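Local coordinates for protein nicotinamide-nucleotide adenylyltransferase NadR family / Ribosylnicotinamide kinase (Lactococcus lactis subsp. cremoris, PDB 6GYE) that binds nicotinamide riboside and probably phosphorylates it with a P-loop kinase domain, alongside a nucleotidyltransferase-type domain associated with adenylyl transfer in NAD+ synthesis, at residues 210-216 / 234-239; 268-272 / 315-319; 48-54 / 63-67. All coordinates share one frame. Where two conformers were deposited one is given. Residues are numbered along the deposited sequence.

Contact 1: 210-216 / 234-239; sequences EEYAREY and RMITGQ. With SO4 (sulfate ion), chain F.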
loop_
_atom_site.group_PDB
_atom_site.type_symbol
_atom_site.label_atom_id
_atom_site.label_comp_id
_atom_site.label_asym_id
_atom_site.label_seq_id
_atom_site.Cartn_x
_atom_site.Cartn_y
_atom_site.Cartn_z
ATOM N N GLU A 210 -8.860 -8.730 14.243
ATOM C CA GLU A 210 -9.950 -9.002 15.169
ATOM C C GLU A 210 -10.749 -7.727 15.376
ATOM O O GLU A 210 -10.323 -6.629 15.002
ATOM C CB GLU A 210 -9.435 -9.504 16.528
ATOM C CG GLU A 210 -8.624 -10.799 16.528
ATOM C CD GLU A 210 -9.459 -12.060 16.291
ATOM O OE1 GLU A 210 -10.693 -11.960 16.104
ATOM O OE2 GLU A 210 -8.869 -13.165 16.296
ATOM N N GLU A 211 -11.935 -7.880 15.953
ATOM C CA GLU A 211 -12.762 -6.720 16.273
ATOM C C GLU A 211 -12.190 -6.052 17.522
ATOM O O GLU A 211 -12.253 -6.611 18.622
ATOM C CB GLU A 211 -14.225 -7.114 16.471
ATOM C CG GLU A 211 -15.123 -5.878 16.613
ATOM C CD GLU A 211 -16.586 -6.207 16.873
ATOM O OE1 GLU A 211 -17.479 -5.517 16.313
ATOM O OE2 GLU A 211 -16.839 -7.140 17.660
ATOM N N TYR A 212 -11.646 -4.845 17.365
ATOM C CA TYR A 212 -10.950 -4.215 18.480
ATOM C C TYR A 212 -11.903 -3.959 19.646
ATOM O O TYR A 212 -11.512 -4.087 20.815
ATOM C CB TYR A 212 -10.281 -2.913 18.006
ATOM C CG TYR A 212 -9.580 -2.139 19.113
ATOM C CD1 TYR A 212 -8.320 -2.522 19.556
ATOM C CD2 TYR A 212 -10.197 -1.055 19.748
ATOM C CE1 TYR A 212 -7.675 -1.842 20.580
ATOM C CE2 TYR A 212 -9.550 -0.360 20.782
ATOM C CZ TYR A 212 -8.287 -0.767 21.195
ATOM O OH TYR A 212 -7.619 -0.116 22.217
ATOM N N ALA A 213 -13.161 -3.620 19.346
ATOM C CA ALA A 213 -14.130 -3.308 20.394
ATOM C C ALA A 213 -14.246 -4.436 21.409
ATOM O O ALA A 213 -14.351 -4.189 22.615
ATOM C CB ALA A 213 -15.501 -2.990 19.782
ATOM N N ARG A 214 -14.224 -5.681 20.942
ATOM C CA ARG A 214 -14.264 -6.805 21.865
ATOM C C ARG A 214 -13.027 -6.834 22.755
ATOM O O ARG A 214 -13.135 -7.039 23.964
ATOM C CB ARG A 214 -14.413 -8.113 21.098
ATOM C CG ARG A 214 -14.345 -9.365 21.956
ATOM C CD ARG A 214 -14.773 -10.532 21.117
ATOM N NE ARG A 214 -15.895 -10.129 20.268
ATOM C CZ ARG A 214 -16.318 -10.793 19.195
ATOM N NH1 ARG A 214 -15.704 -11.907 18.810
ATOM N NH2 ARG A 214 -17.354 -10.332 18.506
ATOM N N GLU A 215 -11.839 -6.656 22.173
ATOM C CA GLU A 215 -10.636 -6.618 23.004
ATOM C C GLU A 215 -10.734 -5.495 24.027
ATOM O O GLU A 215 -10.469 -5.690 25.219
ATOM C CB GLU A 215 -9.377 -6.438 22.146
ATOM C CG GLU A 215 -8.088 -6.485 22.983
ATOM C CD GLU A 215 -6.948 -5.625 22.445
ATOM O OE1 GLU A 215 -6.557 -5.802 21.271
ATOM O OE2 GLU A 215 -6.436 -4.778 23.212
ATOM N N TYR A 216 -11.139 -4.312 23.565
ATOM C CA TYR A 216 -11.190 -3.139 24.424
ATOM C C TYR A 216 -12.121 -3.357 25.616
ATOM O O TYR A 216 -11.787 -2.990 26.754
ATOM C CB TYR A 216 -11.626 -1.946 23.570
ATOM C CG TYR A 216 -11.648 -0.617 24.266
ATOM C CD1 TYR A 216 -12.785 -0.192 24.952
ATOM C CD2 TYR A 216 -10.541 0.227 24.228
ATOM C CE1 TYR A 216 -12.821 1.026 25.594
ATOM C CE2 TYR A 216 -10.558 1.456 24.871
ATOM C CZ TYR A 216 -11.705 1.849 25.549
ATOM O OH TYR A 216 -11.741 3.059 26.181
ATOM N N ARG A 234 -11.172 5.943 21.213
ATOM C CA ARG A 234 -10.124 4.933 21.316
ATOM C C ARG A 234 -10.420 3.717 20.446
ATOM O O ARG A 234 -9.486 3.080 19.941
ATOM C CB ARG A 234 -9.922 4.527 22.779
ATOM C CG ARG A 234 -8.935 5.437 23.512
ATOM C CD ARG A 234 -8.923 5.182 25.002
ATOM N NE ARG A 234 -8.123 6.182 25.704
ATOM C CZ ARG A 234 -6.919 5.957 26.219
ATOM N NH1 ARG A 234 -6.375 4.748 26.127
ATOM N NH2 ARG A 234 -6.269 6.941 26.837
ATOM N N MET A 235 -11.699 3.389 20.239
ATOM C CA MET A 235 -12.029 2.301 19.326
ATOM C C MET A 235 -11.768 2.679 17.873
ATOM O O MET A 235 -11.410 1.814 17.068
ATOM C CB MET A 235 -13.480 1.867 19.527
ATOM C CG MET A 235 -13.640 1.023 20.771
ATOM S SD MET A 235 -15.305 0.488 21.152
ATOM C CE MET A 235 -16.211 1.917 20.644
ATOM N N ILE A 236 -11.906 3.954 17.514
ATOM C CA ILE A 236 -11.587 4.352 16.147
ATOM C C ILE A 236 -10.112 4.101 15.858
ATOM O O ILE A 236 -9.760 3.353 14.937
ATOM C CB ILE A 236 -11.973 5.820 15.899
ATOM C CG1 ILE A 236 -13.490 5.981 15.989
ATOM C CG2 ILE A 236 -11.466 6.280 14.540
ATOM C CD1 ILE A 236 -13.943 7.382 16.249
ATOM N N THR A 237 -9.222 4.686 16.666
ATOM C CA THR A 237 -7.801 4.514 16.375
ATOM C C THR A 237 -7.349 3.081 16.638
ATOM O O THR A 237 -6.469 2.569 15.931
ATOM C CB THR A 237 -6.966 5.510 17.182
ATOM O OG1 THR A 237 -7.016 5.149 18.545
ATOM C CG2 THR A 237 -7.548 6.901 17.060
ATOM N N GLY A 238 -7.968 2.408 17.612
ATOM C CA GLY A 238 -7.593 1.037 17.916
ATOM C C GLY A 238 -7.891 0.068 16.781
ATOM O O GLY A 238 -7.058 -0.780 16.438
ATOM N N GLN A 239 -9.104 0.133 16.223
ATOM C CA GLN A 239 -9.417 -0.726 15.085
ATOM C C GLN A 239 -8.549 -0.366 13.875
ATOM O O GLN A 239 -8.076 -1.252 13.152
ATOM C CB GLN A 239 -10.897 -0.623 14.717
ATOM C CG GLN A 239 -11.331 -1.650 13.672
ATOM C CD GLN A 239 -11.350 -3.063 14.223
ATOM O OE1 GLN A 239 -12.113 -3.365 15.133
ATOM N NE2 GLN A 239 -10.491 -3.926 13.697
HETATM S S SO4 F . -19.865 -11.625 15.905
HETATM O O1 SO4 F . -20.221 -13.013 16.222
HETATM O O2 SO4 F . -20.025 -10.761 17.067
HETATM O O3 SO4 F . -18.466 -11.505 15.517
HETATM O O4 SO4 F . -20.759 -11.197 14.840
HETATM O O HOH W 1 -13.733 -2.377 16.940
#
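A single glutamine amide ties off the start of a neighbouring helix: Gln-239 receives the backbone N of Tyr-212 on OE1 (2.7 Å) and donates NE2 to Glu-210 O (3.0 Å), both bonds nearly straight. Gln-239 OE1 also accepts from a water at 2.6 Å, which accepts from Ala-213 N at 2.8 Å. Of these two first-turn amides of helix 212-220, which lack acceptors in their own helix, one is satisfied directly by Gln-239 of helix 229-247, the other through the water. A small residue lets a ring lie flat on a helix beside it: Gly-238 CA sits 3.6 Å from the Tyr-212 ring centroid, almost on the normal, a CH-pi contact that a beta carbon would obstruct. The short helical segments cross at 120°, axes 9.6 Å apart, with Met-235 SD 3.7 Å from Ala-213 CB and 5.2 Å from the Tyr-216 ring centroid in an oblique Met-aromatic contact. Arg-214 pairs with Glu-211 and weakly binds a sulfate ion, probably from the crystallisation liquor, held by backbone amides of Ser-190 to Lys-193 in the presumed Walker A loop. Because Gln-239 NE2 also bonds Asn-243 of the nicotinamide riboside pocket, this polar chemistry links helix start to ligand site.

Contact 2: 268-272 / 315-319; sequences YAKLY and EWEES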
loop_
_atom_site.group_PDB
_atom_site.type_symbol
_atom_site.label_atom_id
_atom_site.label_comp_id
_atom_site.label_asym_id
_atom_site.label_seq_id
_atom_site.Cartn_x
_atom_site.Cartn_y
_atom_site.Cartn_z
ATOM N N TYR A 268 -22.427 2.716 15.367
ATOM C CA TYR A 268 -22.744 2.645 16.792
ATOM C C TYR A 268 -22.762 4.029 17.423
ATOM O O TYR A 268 -23.690 4.362 18.174
ATOM C CB TYR A 268 -21.762 1.738 17.525
ATOM C CG TYR A 268 -21.983 0.272 17.257
ATOM C CD1 TYR A 268 -23.212 -0.326 17.534
ATOM C CD2 TYR A 268 -20.969 -0.521 16.722
ATOM C CE1 TYR A 268 -23.428 -1.672 17.275
ATOM C CE2 TYR A 268 -21.169 -1.879 16.477
ATOM C CZ TYR A 268 -22.399 -2.447 16.749
ATOM O OH TYR A 268 -22.603 -3.787 16.503
ATOM N N ALA A 269 -21.758 4.856 17.112
ATOM C CA ALA A 269 -21.712 6.201 17.678
ATOM C C ALA A 269 -22.961 6.995 17.314
ATOM O O ALA A 269 -23.558 7.651 18.178
ATOM C CB ALA A 269 -20.458 6.940 17.205
ATOM N N LYS A 270 -23.388 6.919 16.048
ATOM C CA LYS A 270 -24.570 7.663 15.619
ATOM C C LYS A 270 -25.807 7.198 16.373
ATOM O O LYS A 270 -26.652 8.015 16.753
ATOM C CB LYS A 270 -24.767 7.524 14.104
ATOM C CG LYS A 270 -25.895 8.371 13.526
ATOM C CD LYS A 270 -25.619 9.871 13.694
ATOM C CE LYS A 270 -26.535 10.733 12.826
ATOM N NZ LYS A 270 -25.937 11.001 11.468
ATOM N N LEU A 271 -25.911 5.894 16.629
ATOM C CA LEU A 271 -27.099 5.349 17.275
ATOM C C LEU A 271 -27.130 5.603 18.769
ATOM O O LEU A 271 -28.213 5.751 19.338
ATOM C CB LEU A 271 -27.205 3.848 17.032
ATOM C CG LEU A 271 -27.574 3.457 15.603
ATOM C CD1 LEU A 271 -27.754 1.962 15.494
ATOM C CD2 LEU A 271 -28.845 4.170 15.246
ATOM N N TYR A 272 -25.978 5.627 19.435
ATOM C CA TYR A 272 -25.975 5.614 20.890
ATOM C C TYR A 272 -25.350 6.835 21.551
ATOM O O TYR A 272 -25.599 7.055 22.738
ATOM C CB TYR A 272 -25.265 4.352 21.406
ATOM C CG TYR A 272 -25.933 3.077 20.932
ATOM C CD1 TYR A 272 -27.174 2.695 21.427
ATOM C CD2 TYR A 272 -25.328 2.255 19.995
ATOM C CE1 TYR A 272 -27.794 1.535 21.003
ATOM C CE2 TYR A 272 -25.944 1.090 19.562
ATOM C CZ TYR A 272 -27.176 0.737 20.070
ATOM O OH TYR A 272 -27.795 -0.416 19.647
ATOM N N GLU A 315 -25.824 -5.065 24.753
ATOM C CA GLU A 315 -26.680 -3.977 24.281
ATOM C C GLU A 315 -26.671 -3.836 22.763
ATOM O O GLU A 315 -27.699 -3.482 22.173
ATOM C CB GLU A 315 -26.262 -2.649 24.910
ATOM C CG GLU A 315 -27.146 -1.474 24.508
ATOM C CD GLU A 315 -26.384 -0.162 24.426
ATOM O OE1 GLU A 315 -25.564 -0.004 23.493
ATOM O OE2 GLU A 315 -26.607 0.711 25.294
ATOM N N TRP A 316 -25.533 -4.112 22.116
ATOM C CA TRP A 316 -25.445 -4.074 20.658
ATOM C C TRP A 316 -26.233 -5.197 19.986
ATOM O O TRP A 316 -26.312 -5.221 18.752
ATOM C CB TRP A 316 -23.972 -4.110 20.209
ATOM C CG TRP A 316 -23.205 -2.823 20.497
ATOM C CD1 TRP A 316 -23.699 -1.684 21.094
ATOM C CD2 TRP A 316 -21.823 -2.542 20.188
ATOM N NE1 TRP A 316 -22.711 -0.724 21.170
ATOM C CE2 TRP A 316 -21.553 -1.223 20.626
ATOM C CE3 TRP A 316 -20.790 -3.276 19.583
ATOM C CZ2 TRP A 316 -20.292 -0.624 20.478
ATOM C CZ3 TRP A 316 -19.534 -2.676 19.439
ATOM C CH2 TRP A 316 -19.301 -1.364 19.885
ATOM N N GLU A 317 -26.773 -6.146 20.761
ATOM C CA GLU A 317 -27.511 -7.269 20.184
ATOM C C GLU A 317 -28.882 -6.843 19.661
ATOM O O GLU A 317 -29.313 -7.306 18.599
ATOM C CB GLU A 317 -27.662 -8.385 21.218
ATOM C CG GLU A 317 -26.627 -9.495 21.098
ATOM C CD GLU A 317 -26.737 -10.514 22.219
ATOM O OE1 GLU A 317 -25.696 -11.079 22.607
ATOM O OE2 GLU A 317 -27.863 -10.747 22.715
ATOM N N GLU A 318 -29.588 -5.982 20.392
ATOM C CA GLU A 318 -30.954 -5.611 20.041
ATOM C C GLU A 318 -30.966 -4.468 19.024
ATOM O O GLU A 318 -30.009 -3.695 18.911
ATOM C CB GLU A 318 -31.746 -5.233 21.300
ATOM C CG GLU A 318 -33.240 -4.931 21.089
ATOM C CD GLU A 318 -34.017 -6.066 20.421
ATOM O OE1 GLU A 318 -33.541 -7.221 20.411
ATOM O OE2 GLU A 318 -35.118 -5.795 19.903
ATOM N N SER A 319 -32.069 -4.383 18.267
ATOM C CA SER A 319 -32.221 -3.406 17.185
ATOM C C SER A 319 -31.174 -3.648 16.098
ATOM O O SER A 319 -30.420 -2.754 15.707
ATOM C CB SER A 319 -32.157 -1.971 17.710
ATOM O OG SER A 319 -30.817 -1.592 17.970
#
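Aromatic stacking dominates the joint between the last turn of helix 262-272 and the loop that leads into helix 320-333. The Tyr-268 ring lies face to face on the six-membered ring of Trp-316, centroids 3.5 Å apart and planes 8° from parallel; Tyr-268 CZ approaches Trp-316 CE3 to 3.4 Å. Tyr-272, one helical turn on, has its plane at 17° to the indole five-membered ring, but the two are slid apart, centroids 5.4 Å from each other, and barely overlap. Tyr-272 CE2 still packs against Trp-316 CD1 at 3.9 Å. The spacing of four residues puts both tyrosines on one side of their helix, which is how a regular helix can offer two rings to one indole. This aromatic cluster belongs to the P-loop NTPase-type domain, where it joins the helix following edge strand 255-259 to the connection after strand 296-300. His-313 stacks on Trp-316 and Tyr-232 of helix 229-247 touches all three clustered residues, while Tyr-268 OH weakly accepts a hydrogen bond from Ala-189 N in the presumed Walker A loop.

Polar neighbours are peripheral, and no hydrogen bond crosses between the segments. Glu-315 OE1 lies over a face of the Tyr-272 ring, 3.7 Å from CE1, and Tyr-272 OH approaches Ser-319 OG to 3.7 Å. Ser-319, at the N-cap position of helix 320-333, turns OG back onto Glu-318 O in a very short 2.4 Å hydrogen bond instead of capping that helix.

Contact 3: 48-54 / 63-67; sequences VSGYDND and LEKRF. With SO4 (sulfate ion), chain D.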
loop_
_atom_site.group_PDB
_atom_site.type_symbol
_atom_site.label_atom_id
_atom_site.label_comp_id
_atom_site.label_asym_id
_atom_site.label_seq_id
_atom_site.Cartn_x
_atom_site.Cartn_y
_atom_site.Cartn_z
ATOM N N VAL A 48 16.068 7.924 -8.699
ATOM C CA VAL A 48 14.629 7.805 -8.904
ATOM C C VAL A 48 14.207 8.994 -9.738
ATOM O O VAL A 48 14.312 10.137 -9.276
ATOM C CB VAL A 48 13.862 7.818 -7.573
ATOM C CG1 VAL A 48 12.443 7.328 -7.792
ATOM C CG2 VAL A 48 14.582 7.039 -6.507
ATOM N N SER A 49 13.731 8.743 -10.953
ATOM C CA SER A 49 13.276 9.837 -11.797
ATOM C C SER A 49 11.752 9.869 -11.835
ATOM O O SER A 49 11.081 8.859 -11.592
ATOM C CB SER A 49 13.860 9.718 -13.208
ATOM O OG SER A 49 13.506 8.483 -13.785
ATOM N N GLY A 50 11.213 11.054 -12.102
ATOM C CA GLY A 50 9.770 11.220 -12.138
ATOM C C GLY A 50 9.389 12.651 -12.455
ATOM O O GLY A 50 10.232 13.556 -12.500
ATOM N N TYR A 51 8.088 12.840 -12.669
ATOM C CA TYR A 51 7.514 14.153 -12.931
ATOM C C TYR A 51 6.038 14.095 -12.568
ATOM O O TYR A 51 5.454 13.013 -12.471
ATOM C CB TYR A 51 7.706 14.583 -14.400
ATOM C CG TYR A 51 7.231 13.555 -15.414
ATOM C CD1 TYR A 51 8.085 12.545 -15.868
ATOM C CD2 TYR A 51 5.934 13.588 -15.913
ATOM C CE1 TYR A 51 7.653 11.596 -16.790
ATOM C CE2 TYR A 51 5.498 12.646 -16.840
ATOM C CZ TYR A 51 6.358 11.651 -17.269
ATOM O OH TYR A 51 5.917 10.718 -18.182
ATOM N N ASP A 52 5.439 15.270 -12.373
ATOM C CA ASP A 52 4.029 15.331 -12.005
ATOM C C ASP A 52 3.175 14.531 -12.985
ATOM O O ASP A 52 3.351 14.626 -14.201
ATOM C CB ASP A 52 3.562 16.787 -11.957
ATOM C CG ASP A 52 4.142 17.559 -10.778
ATOM O OD1 ASP A 52 4.741 16.937 -9.877
ATOM O OD2 ASP A 52 4.003 18.802 -10.759
ATOM N N ASN A 53 2.284 13.701 -12.441
ATOM C CA ASN A 53 1.311 12.935 -13.229
ATOM C C ASN A 53 1.965 11.918 -14.161
ATOM O O ASN A 53 1.406 11.594 -15.210
ATOM C CB ASN A 53 0.373 13.852 -14.020
ATOM C CG ASN A 53 -0.542 14.673 -13.119
ATOM O OD1 ASN A 53 -0.397 14.671 -11.895
ATOM N ND2 ASN A 53 -1.494 15.375 -13.723
ATOM N N ASP A 54 3.140 11.398 -13.791
ATOM C CA ASP A 54 3.785 10.332 -14.552
ATOM C C ASP A 54 3.094 8.991 -14.274
ATOM O O ASP A 54 2.089 8.912 -13.556
ATOM C CB ASP A 54 5.282 10.286 -14.242
ATOM C CG ASP A 54 5.592 9.981 -12.761
ATOM O OD1 ASP A 54 4.682 9.597 -11.982
ATOM O OD2 ASP A 54 6.770 10.136 -12.374
ATOM N N LEU A 63 6.456 10.660 -7.345
ATOM C CA LEU A 63 7.912 10.636 -7.199
ATOM C C LEU A 63 8.351 10.771 -5.736
ATOM O O LEU A 63 9.230 10.035 -5.269
ATOM C CB LEU A 63 8.512 11.749 -8.047
ATOM C CG LEU A 63 10.019 11.958 -8.016
ATOM C CD1 LEU A 63 10.731 10.667 -8.348
ATOM C CD2 LEU A 63 10.410 13.047 -9.006
ATOM N N GLU A 64 7.757 11.715 -4.999
ATOM C CA GLU A 64 8.151 11.911 -3.604
ATOM C C GLU A 64 7.965 10.631 -2.791
ATOM O O GLU A 64 8.823 10.279 -1.972
ATOM C CB GLU A 64 7.367 13.073 -2.990
ATOM C CG GLU A 64 7.540 13.268 -1.483
ATOM C CD GLU A 64 8.856 13.940 -1.099
ATOM O OE1 GLU A 64 9.527 14.489 -1.993
ATOM O OE2 GLU A 64 9.210 13.944 0.104
ATOM N N LYS A 65 6.870 9.900 -3.034
ATOM C CA LYS A 65 6.614 8.693 -2.257
ATOM C C LYS A 65 7.550 7.556 -2.654
ATOM O O LYS A 65 8.046 6.826 -1.786
ATOM C CB LYS A 65 5.153 8.263 -2.398
ATOM C CG LYS A 65 4.861 6.959 -1.659
ATOM C CD LYS A 65 3.431 6.494 -1.832
ATOM C CE LYS A 65 2.456 7.413 -1.133
ATOM N NZ LYS A 65 1.051 6.982 -1.397
ATOM N N ARG A 66 7.801 7.381 -3.956
ATOM C CA ARG A 66 8.758 6.362 -4.391
ATOM C C ARG A 66 10.144 6.646 -3.842
ATOM O O ARG A 66 10.871 5.727 -3.457
ATOM C CB ARG A 66 8.822 6.286 -5.916
ATOM C CG ARG A 66 7.491 6.158 -6.592
ATOM C CD ARG A 66 7.668 5.808 -8.056
ATOM N NE ARG A 66 6.918 6.764 -8.844
ATOM C CZ ARG A 66 7.441 7.650 -9.669
ATOM N NH1 ARG A 66 8.745 7.692 -9.885
ATOM N NH2 ARG A 66 6.638 8.477 -10.298
ATOM N N PHE A 67 10.540 7.916 -3.832
ATOM C CA PHE A 67 11.828 8.274 -3.253
ATOM C C PHE A 67 11.887 7.873 -1.783
ATOM O O PHE A 67 12.841 7.216 -1.355
ATOM C CB PHE A 67 12.075 9.768 -3.435
ATOM C CG PHE A 67 13.188 10.321 -2.606
ATOM C CD1 PHE A 67 14.510 10.140 -2.984
ATOM C CD2 PHE A 67 12.913 11.047 -1.450
ATOM C CE1 PHE A 67 15.545 10.677 -2.217
ATOM C CE2 PHE A 67 13.941 11.583 -0.680
ATOM C CZ PHE A 67 15.258 11.399 -1.067
HETATM S S SO4 D . 0.368 3.758 0.140
HETATM O O1 SO4 D . 1.635 3.059 0.024
HETATM O O2 SO4 D . 0.305 4.397 1.455
HETATM O O3 SO4 D . 0.250 4.792 -0.878
HETATM O O4 SO4 D . -0.737 2.816 -0.039
#
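Arg-66 illustrates how one long side chain can bind a strand end and the turn beyond it. With chi1 m, chi2 t and chi3 between wells at -127°, its guanidinium reaches past the end of the strand toward the turn: Arg-66 NH1 donates to Ser-49 O at 3.1 Å and Arg-66 NH2 forms a 2.7 Å salt bridge with Asp-54 OD2. Further bonds to Leu-61 O, through NE, and Thr-22 O, through NH1, hold the group in place. Asp-54 has chi1 p, which lets OD2 also accept from Tyr-51 N at 3.0 Å across the type II turn 51-54, while OD1 caps Ala-57 N at the start of helix 55-58.

Strand 43-50 sits inside the parallel sheet of the N-terminal domain, a Rossmann-like alpha/beta unit consistent with a nucleotidyltransferase, and helix 63-73 is the main helix of the beta-alpha-beta crossover to neighbouring strand 80-86. The local segments run almost antiparallel, at 170°, with axes 8.6 Å apart.

Beside the guanidinium, Leu-63 adopts chi1 t and chi2 p, placing CD1 3.8 Å from Val-48 CG1 and CD2 3.5 Å from Gly-50 O. A beta carbon on Gly-50 would clash with Leu-63 CD1. Val-48, with chi1 t, brings CG1 to 4.2 Å from Arg-66 CB, whereas Phe-67 (chi1 t) leans onto Val-82 and Met-84 of strand 80-86.

Overall arrangement
Contacts 1 and 2 are neighbours in the kinase-type domain, their centres 16 Å apart, and they meet where Ala-213 CB packs on Trp-316 CZ3 at 4.1 Å. Helix 229-247 connects them as well, since it supplies one side of contact 1 and Tyr-232 to the cluster of contact 2. Both border the presumed Walker A loop, and the side chain of Gln-239 in contact 1 comes within about 7 Å of nicotinamide riboside. Contact 3 belongs to the other domain, across the chain's centre: its centre is 36 Å from that of contact 1 and 46 Å from that of contact 2, and it touches neither.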